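PDB 6P1E: PmoF1 from Methylocystis sp. ATCC 49242, which binds copper(II) through its PCuAC domain and probably acts as a copper chaperone in a methane-oxidizing bacterium. Local coordinates for residues 29-33 / 77-81. Residues are numbered along the deposited sequence.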
ATOM      1  N   PHE B  29      10.634   1.128   2.626  1.00 12.58           N
ATOM      2  CA  PHE B  29      10.112   0.695   1.332  1.00 14.78           C
ATOM      3  C   PHE B  29       9.044  -0.367   1.522  1.00 11.18           C
ATOM      4  O   PHE B  29       9.203  -1.293   2.324  1.00 11.25           O
ATOM      5  CB  PHE B  29      11.235   0.158   0.440  1.00 12.07           C
ATOM      6  CG  PHE B  29      10.745  -0.583  -0.778  1.00 12.74           C
ATOM      7  CD1 PHE B  29      10.413   0.100  -1.935  1.00 12.47           C
ATOM      8  CD2 PHE B  29      10.621  -1.966  -0.763  1.00 12.80           C
ATOM      9  CE1 PHE B  29       9.966  -0.579  -3.055  1.00 13.68           C
ATOM     10  CE2 PHE B  29      10.175  -2.649  -1.879  1.00 12.72           C
ATOM     11  CZ  PHE B  29       9.850  -1.953  -3.027  1.00 11.11           C
ATOM     12  N   TYR B  30       7.974  -0.225   0.746  1.00 10.04           N
ATOM     13  CA  TYR B  30       6.765  -1.021   0.881  1.00  9.46           C
ATOM     14  C   TYR B  30       6.305  -1.487  -0.490  1.00 10.12           C
ATOM     15  O   TYR B  30       6.612  -0.862  -1.503  1.00  8.73           O
ATOM     16  CB  TYR B  30       5.660  -0.203   1.551  1.00  9.43           C
ATOM     17  CG  TYR B  30       6.040   0.394   2.887  1.00 10.25           C
ATOM     18  CD1 TYR B  30       6.324  -0.414   3.979  1.00 12.61           C
ATOM     19  CD2 TYR B  30       6.090   1.770   3.061  1.00 11.17           C
ATOM     20  CE1 TYR B  30       6.662   0.132   5.199  1.00 13.41           C
ATOM     21  CE2 TYR B  30       6.424   2.324   4.278  1.00 11.65           C
ATOM     22  CZ  TYR B  30       6.709   1.501   5.345  1.00 14.27           C
ATOM     23  OH  TYR B  30       7.046   2.053   6.560  1.00 15.75           O
ATOM     24  N   ALA B  31       5.563  -2.587  -0.519  1.00  8.75           N
ATOM     25  CA  ALA B  31       5.076  -3.158  -1.767  1.00  9.95           C
ATOM     26  C   ALA B  31       4.135  -4.309  -1.469  1.00  8.94           C
ATOM     27  O   ALA B  31       4.023  -4.747  -0.326  1.00  9.39           O
ATOM     28  CB  ALA B  31       6.225  -3.631  -2.640  1.00  8.25           C
ATOM     29  N   PHE B  32       3.432  -4.759  -2.500  1.00  7.56           N
ATOM     30  CA  PHE B  32       2.642  -5.974  -2.424  1.00  7.65           C
ATOM     31  C   PHE B  32       3.252  -6.985  -3.378  1.00  7.96           C
ATOM     32  O   PHE B  32       3.334  -6.735  -4.579  1.00 10.15           O
ATOM     33  CB  PHE B  32       1.182  -5.690  -2.771  1.00  8.70           C
ATOM     34  CG  PHE B  32       0.606  -4.520  -2.029  1.00  9.32           C
ATOM     35  CD1 PHE B  32      -0.073  -4.706  -0.841  1.00 10.35           C
ATOM     36  CD2 PHE B  32       0.760  -3.231  -2.509  1.00  8.54           C
ATOM     37  CE1 PHE B  32      -0.603  -3.631  -0.152  1.00  9.24           C
ATOM     38  CE2 PHE B  32       0.235  -2.154  -1.825  1.00 12.04           C
ATOM     39  CZ  PHE B  32      -0.445  -2.355  -0.643  1.00  9.26           C
ATOM     40  N   ILE B  33       3.669  -8.131  -2.852  1.00  8.24           N
ATOM     41  CA  ILE B  33       4.334  -9.126  -3.680  1.00 10.08           C
ATOM     42  C   ILE B  33       3.472 -10.371  -3.755  1.00 11.27           C
ATOM     43  O   ILE B  33       3.191 -11.017  -2.746  1.00 11.90           O
ATOM     44  CB  ILE B  33       5.736  -9.466  -3.144  1.00 11.44           C
ATOM     45  CG1 ILE B  33       6.561  -8.182  -3.003  1.00 12.29           C
ATOM     46  CG2 ILE B  33       6.443 -10.441  -4.081  1.00 10.86           C
ATOM     47  CD1 ILE B  33       7.916  -8.369  -2.342  1.00 16.12           C
ATOM     48  N   ILE B  77       2.164 -11.354  -0.185  1.00 12.35           N
ATOM     49  CA  ILE B  77       2.736 -10.797   1.034  1.00 14.24           C
ATOM     50  C   ILE B  77       2.713  -9.280   0.953  1.00 11.28           C
ATOM     51  O   ILE B  77       3.092  -8.697  -0.065  1.00 11.20           O
ATOM     52  CB  ILE B  77       4.185 -11.272   1.268  1.00 17.39           C
ATOM     53  CG1 ILE B  77       4.255 -12.803   1.305  1.00 29.38           C
ATOM     54  CG2 ILE B  77       4.746 -10.674   2.559  1.00 25.62           C
ATOM     55  CD1 ILE B  77       3.504 -13.443   2.466  1.00 49.31           C
ATOM     56  N   THR B  78       2.278  -8.652   2.039  1.00 12.23           N
ATOM     57  CA  THR B  78       2.257  -7.201   2.140  1.00 10.52           C
ATOM     58  C   THR B  78       3.427  -6.666   2.929  1.00 11.92           C
ATOM     59  O   THR B  78       3.629  -7.048   4.084  1.00 14.45           O
ATOM     60  CB  THR B  78       0.991  -6.701   2.831  1.00 18.29           C
ATOM     61  OG1 THR B  78      -0.147  -7.351   2.270  1.00 24.43           O
ATOM     62  CG2 THR B  78       0.848  -5.191   2.691  1.00 31.80           C
ATOM     63  N   LEU B  79       4.189  -5.780   2.304  1.00  8.70           N
ATOM     64  CA  LEU B  79       5.132  -4.948   3.030  1.00  8.73           C
ATOM     65  C   LEU B  79       4.454  -3.599   3.223  1.00 11.86           C
ATOM     66  O   LEU B  79       4.183  -2.895   2.252  1.00  9.81           O
ATOM     67  CB  LEU B  79       6.459  -4.798   2.286  1.00 10.57           C
ATOM     68  CG  LEU B  79       7.147  -6.090   1.827  1.00 24.05           C
ATOM     69  CD1 LEU B  79       8.530  -5.773   1.264  1.00 21.15           C
ATOM     70  CD2 LEU B  79       7.235  -7.122   2.940  1.00 55.78           C
ATOM     71  N   ALA B  80       4.163  -3.250   4.473  1.00 10.26           N
ATOM     72  CA  ALA B  80       3.423  -2.028   4.774  1.00 10.38           C
ATOM     73  C   ALA B  80       3.845  -1.496   6.136  1.00 10.94           C
ATOM     74  O   ALA B  80       4.413  -2.240   6.936  1.00 12.85           O
ATOM     75  CB  ALA B  80       1.919  -2.288   4.743  1.00 13.10           C
ATOM     76  N   PRO B  81       3.584  -0.205   6.400  1.00 11.59           N
ATOM     77  CA  PRO B  81       3.941   0.362   7.705  1.00 14.98           C
ATOM     78  C   PRO B  81       3.421  -0.482   8.865  1.00 15.34           C
ATOM     79  O   PRO B  81       2.252  -0.865   8.870  1.00 18.18           O
ATOM     80  CB  PRO B  81       3.274   1.736   7.683  1.00 13.73           C
ATOM     81  CG  PRO B  81       3.193   2.096   6.246  1.00 14.87           C
ATOM     82  CD  PRO B  81       3.013   0.808   5.493  1.00 14.15           C
TER
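Antiparallel strand pairing joins residues 29-33 of strand 27-35 to 77-79 of the interrupted strand 75-91, in the buried middle of the domain; Ala-80 and Pro-81 form the break. Two hydrogen-bonded pairs hold the backbones: Ala-31 N reaches Leu-79 O at 3.1 Å and Leu-79 N reaches Ala-31 O at 2.8 Å, while Ile-33 N lies 2.9 Å from Ile-77 O and Ile-77 N 2.8 Å from Ile-33 O. Between them sits the non-hydrogen-bonded pair Phe-32 and Thr-78. Such pairing builds the all-beta, cupredoxin-like framework of PCu(A)C copper chaperones, and its two faces differ. Ala-31, Ile-33, Ile-77 and Leu-79 project to the apolar side, where branched aliphatic groups pack on Val-69 and Leu-71. On the other side, the Phe-32 side chain comes within about 3 Å of a bound copper and stacks on His-14 of the second subunit. Thr-78 suits both neighbours: its CG2 lies 3.6 Å from Phe-32 CE1, its OG1 weakly hydrogen-bonds Asp-120 of the second subunit. After Leu-79 the pairing is interrupted, resuming where Phe-29 bonds to the Val-86 backbone; Pro-81, lacking an amide hydrogen, lays its CD 3.6 Å from the Tyr-30 ring centroid, a CH-pi contact almost along the ring normal.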